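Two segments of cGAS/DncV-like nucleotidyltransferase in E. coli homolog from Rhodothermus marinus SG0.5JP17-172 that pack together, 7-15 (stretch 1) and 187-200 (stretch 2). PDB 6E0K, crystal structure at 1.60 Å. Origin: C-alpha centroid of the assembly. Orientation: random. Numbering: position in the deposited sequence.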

# COMPACT_ATOMS: atom_id res chain seq x y z
N GLN A 7 26.02 -2.76 5.34
CA GLN A 7 25.17 -1.58 5.27
C GLN A 7 23.84 -1.91 4.61
O GLN A 7 22.78 -1.50 5.09
CB GLN A 7 25.88 -0.45 4.51
CG GLN A 7 25.05 0.82 4.37
CD GLN A 7 24.73 1.45 5.71
OE1 GLN A 7 25.57 2.13 6.30
NE2 GLN A 7 23.52 1.20 6.21
N LEU A 8 23.87 -2.64 3.49
CA LEU A 8 22.63 -3.04 2.85
C LEU A 8 21.80 -3.92 3.77
O LEU A 8 20.57 -3.79 3.83
CB LEU A 8 22.93 -3.76 1.54
CG LEU A 8 23.72 -2.94 0.53
CD1 LEU A 8 24.07 -3.81 -0.66
CD2 LEU A 8 22.89 -1.73 0.08
N GLU A 9 22.46 -4.81 4.52
CA GLU A 9 21.72 -5.69 5.43
C GLU A 9 21.04 -4.89 6.54
O GLU A 9 19.89 -5.16 6.89
CB GLU A 9 22.64 -6.76 6.01
CG GLU A 9 21.91 -7.95 6.65
CD GLU A 9 21.38 -7.67 8.05
OE1 GLU A 9 21.97 -6.81 8.75
OE2 GLU A 9 20.39 -8.30 8.45
N ARG A 10 21.73 -3.89 7.10
CA ARG A 10 21.08 -3.03 8.08
C ARG A 10 19.87 -2.32 7.48
O ARG A 10 18.81 -2.23 8.12
CB ARG A 10 22.08 -2.00 8.62
CG ARG A 10 23.03 -2.54 9.68
CD ARG A 10 23.71 -1.40 10.44
NE ARG A 10 24.53 -0.57 9.56
CZ ARG A 10 25.76 -0.90 9.16
NH1 ARG A 10 26.30 -2.04 9.55
NH2 ARG A 10 26.44 -0.09 8.36
N TRP A 11 20.00 -1.82 6.25
CA TRP A 11 18.88 -1.17 5.60
C TRP A 11 17.72 -2.12 5.34
O TRP A 11 16.58 -1.67 5.21
CB TRP A 11 19.36 -0.56 4.28
CG TRP A 11 20.11 0.73 4.41
CD1 TRP A 11 20.15 1.57 5.49
CD2 TRP A 11 20.92 1.34 3.40
NE1 TRP A 11 20.94 2.67 5.21
CE2 TRP A 11 21.42 2.55 3.93
CE3 TRP A 11 21.26 0.98 2.09
CZ2 TRP A 11 22.28 3.38 3.21
CZ3 TRP A 11 22.10 1.82 1.37
CH2 TRP A 11 22.60 3.01 1.93
N SER A 12 17.98 -3.43 5.28
CA SER A 12 16.90 -4.39 5.07
C SER A 12 16.08 -4.67 6.33
O SER A 12 15.07 -5.38 6.23
CB SER A 12 17.45 -5.72 4.54
OG SER A 12 17.99 -6.51 5.60
N HIS A 13 16.48 -4.17 7.49
CA HIS A 13 15.76 -4.51 8.72
C HIS A 13 14.33 -3.96 8.72
O HIS A 13 14.06 -2.86 8.22
CB HIS A 13 16.48 -3.98 9.94
CG HIS A 13 17.80 -4.64 10.18
ND1 HIS A 13 18.70 -4.19 11.12
CD2 HIS A 13 18.37 -5.73 9.62
CE1 HIS A 13 19.77 -4.96 11.12
NE2 HIS A 13 19.59 -5.91 10.22
N GLN A 14 13.44 -4.71 9.34
CA GLN A 14 12.06 -4.28 9.52
C GLN A 14 11.92 -3.55 10.85
O GLN A 14 12.50 -3.95 11.86
CB GLN A 14 11.13 -5.49 9.48
CG GLN A 14 9.64 -5.13 9.35
CD GLN A 14 8.74 -6.34 9.43
OE1 GLN A 14 9.19 -7.50 9.45
NE2 GLN A 14 7.44 -6.08 9.47
N GLY A 15 11.14 -2.48 10.84
CA GLY A 15 10.73 -1.86 12.09
C GLY A 15 9.84 -2.79 12.91
O GLY A 15 9.23 -3.74 12.41
N LYS A 187 10.61 -9.08 0.51
CA LYS A 187 10.28 -8.01 1.44
C LYS A 187 11.53 -7.37 2.04
O LYS A 187 11.59 -6.14 2.13
CB LYS A 187 9.35 -8.52 2.55
CG LYS A 187 8.03 -9.05 2.01
CD LYS A 187 7.30 -8.03 1.17
CE LYS A 187 5.95 -8.57 0.72
NZ LYS A 187 5.08 -8.93 1.89
N PRO A 188 12.57 -8.12 2.44
CA PRO A 188 13.81 -7.45 2.86
C PRO A 188 14.38 -6.56 1.79
O PRO A 188 14.97 -5.52 2.10
CB PRO A 188 14.76 -8.61 3.20
CG PRO A 188 13.83 -9.76 3.56
CD PRO A 188 12.63 -9.58 2.66
N THR A 189 14.23 -6.94 0.52
CA THR A 189 14.76 -6.11 -0.56
C THR A 189 13.99 -4.80 -0.67
O THR A 189 14.59 -3.74 -0.86
CB THR A 189 14.75 -6.89 -1.88
OG1 THR A 189 15.63 -8.01 -1.76
CG2 THR A 189 15.24 -6.01 -3.03
N ILE A 190 12.66 -4.86 -0.56
CA ILE A 190 11.87 -3.63 -0.53
C ILE A 190 12.36 -2.72 0.58
O ILE A 190 12.55 -1.51 0.39
CB ILE A 190 10.38 -3.95 -0.35
CG1 ILE A 190 9.81 -4.61 -1.61
CG2 ILE A 190 9.61 -2.67 -0.04
CD1 ILE A 190 8.38 -5.12 -1.37
N ARG A 191 12.57 -3.29 1.77
CA ARG A 191 12.98 -2.45 2.90
C ARG A 191 14.36 -1.87 2.67
O ARG A 191 14.60 -0.70 3.00
CB ARG A 191 12.93 -3.26 4.20
CG ARG A 191 11.50 -3.73 4.50
CD ARG A 191 11.36 -4.32 5.91
NE ARG A 191 12.33 -5.40 6.14
CZ ARG A 191 12.03 -6.70 6.14
NH1 ARG A 191 10.79 -7.13 5.96
NH2 ARG A 191 13.02 -7.58 6.35
N MET A 192 15.28 -2.66 2.11
CA MET A 192 16.60 -2.16 1.75
C MET A 192 16.51 -0.94 0.86
O MET A 192 17.14 0.09 1.12
CB MET A 192 17.40 -3.26 1.06
CG MET A 192 18.79 -2.79 0.61
SD MET A 192 19.60 -3.97 -0.48
CE MET A 192 18.60 -3.85 -1.96
N PHE A 193 15.70 -1.01 -0.20
CA PHE A 193 15.59 0.14 -1.09
C PHE A 193 14.87 1.31 -0.43
O PHE A 193 15.23 2.47 -0.66
CB PHE A 193 14.91 -0.27 -2.39
CG PHE A 193 15.82 -0.98 -3.34
CD1 PHE A 193 16.94 -0.33 -3.87
CD2 PHE A 193 15.57 -2.29 -3.73
CE1 PHE A 193 17.79 -0.99 -4.75
CE2 PHE A 193 16.41 -2.94 -4.63
CZ PHE A 193 17.53 -2.29 -5.13
N LYS A 194 13.85 1.04 0.39
CA LYS A 194 13.22 2.13 1.15
C LYS A 194 14.23 2.84 2.04
O LYS A 194 14.24 4.08 2.12
CB LYS A 194 12.06 1.59 2.00
CG LYS A 194 10.80 1.33 1.22
CD LYS A 194 9.76 0.80 2.20
CE LYS A 194 8.40 0.68 1.60
NZ LYS A 194 7.46 0.56 2.77
N ASN A 195 15.04 2.09 2.77
CA ASN A 195 16.03 2.73 3.63
C ASN A 195 17.13 3.41 2.83
O ASN A 195 17.65 4.46 3.25
CB ASN A 195 16.62 1.70 4.60
CG ASN A 195 15.92 1.70 5.95
OD1 ASN A 195 15.61 2.75 6.53
ND2 ASN A 195 15.65 0.51 6.46
N ALA A 196 17.51 2.85 1.68
CA ALA A 196 18.47 3.54 0.81
C ALA A 196 17.91 4.89 0.36
O ALA A 196 18.59 5.91 0.42
CB ALA A 196 18.82 2.66 -0.38
N ARG A 197 16.65 4.89 -0.09
CA ARG A 197 15.96 6.11 -0.46
C ARG A 197 15.94 7.12 0.69
O ARG A 197 16.29 8.29 0.50
CB ARG A 197 14.53 5.76 -0.89
CG ARG A 197 13.57 6.93 -1.07
CD ARG A 197 12.14 6.47 -0.79
NE ARG A 197 12.03 6.06 0.60
CZ ARG A 197 10.98 5.49 1.17
NH1 ARG A 197 9.85 5.21 0.50
NH2 ARG A 197 11.05 5.19 2.46
N THR A 198 15.53 6.68 1.88
CA THR A 198 15.40 7.59 3.01
C THR A 198 16.76 8.12 3.47
O THR A 198 16.87 9.28 3.86
CB THR A 198 14.65 6.87 4.13
OG1 THR A 198 13.31 6.63 3.68
CG2 THR A 198 14.62 7.70 5.41
N TYR A 199 17.79 7.28 3.39
CA TYR A 199 19.15 7.76 3.65
C TYR A 199 19.51 8.93 2.74
O TYR A 199 20.08 9.94 3.20
CB TYR A 199 20.13 6.60 3.48
CG TYR A 199 21.60 6.98 3.44
CD1 TYR A 199 22.24 7.19 2.23
CD2 TYR A 199 22.33 7.07 4.60
CE1 TYR A 199 23.58 7.53 2.19
CE2 TYR A 199 23.67 7.40 4.56
CZ TYR A 199 24.28 7.62 3.35
OH TYR A 199 25.61 7.96 3.30
N LEU A 200 19.14 8.85 1.46
CA LEU A 200 19.45 9.93 0.53
C LEU A 200 18.59 11.16 0.80
O LEU A 200 19.08 12.29 0.75
CB LEU A 200 19.26 9.45 -0.91
CG LEU A 200 20.33 8.47 -1.39
CD1 LEU A 200 19.90 7.92 -2.72
CD2 LEU A 200 21.67 9.18 -1.52
O HOH W 1 16.12 -8.34 6.56
O HOH W 2 14.57 -0.32 9.10

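Stretch 1 brings the C-terminal part of a helix, and the loop that follows it, across the side of the helix that runs through residues 187-200. The helix axes approach to 8.3 Å with 103° between their N-to-C directions, so the crossing is close to perpendicular; the contact buries 559 Å² over both sides. The closest CA atoms are those of Ser12 and Met192, 4.0 Å apart. Such proximity is compatible with the small side chain of Ser12, whose CB packs 3.5 Å from Pro188 O.

The hydrogen bonds serve carbonyls where the first helix gives way to loop. Asn195 ND2 donates to Trp11 O at 2.7 Å, and the N-H...O angle of 172° makes this a nearly linear bond. Arg191 grips the next carbonyl with two donors: NE reaches Ser12 O at 2.7 Å (154°), and Arg191 NH2 reaches the same Ser12 O at 3.0 Å (136°). The acceptor lies near the guanidinium plane, where the N-H groups point, while Gln14 CB covers one face of that group, 3.6 Å from Arg191 NE. A further contact comes from the backbone: Met192 CA is 3.5 Å from Trp11 O, with an angle of 139° at the hydrogen, consistent with a CA-H...O interaction. Trp11 O also lies 3.1 Å from Arg191 O; both are acceptors, so this is proximity without a bond.

Two waters extend the polar network. Water 1 donates to Ser12 OG at 2.8 Å and accepts a weak bond from Arg191 NH2 at 3.2 Å. Water 2 donates to His13 O at 2.7 Å and accepts from Asn195 ND2 at 3.0 Å, so this one amide nitrogen serves both Trp11 O and the water. Within stretch 1, Ser12 OG donates to Glu9 O at 2.7 Å, tying the serine back to the preceding helical turn.

Apolar packing centres on Trp11, which has 141 Å² covered by stretch 2 and sits as a knob among Met192, Asn195, Ala196 and Tyr199. Ala196 CA stands 4.0 Å from the centroid of the six-membered ring of Trp11, only 11° off its normal, which defines a CH-pi contact over the face. The methyl carbon Ala196 CB meets Trp11 CZ3 at 3.8 Å. Tyr199 adds an oblique aromatic contact: the centroids of the Trp11 six-membered ring and the Tyr199 ring lie 5.3 Å apart, with planes at 50°; Trp11 CZ2 lies over a face of the tyrosine ring, 3.7 Å from Tyr199 CG. Beside this cluster, Leu8 CB packs against Met192 SD at 3.9 Å.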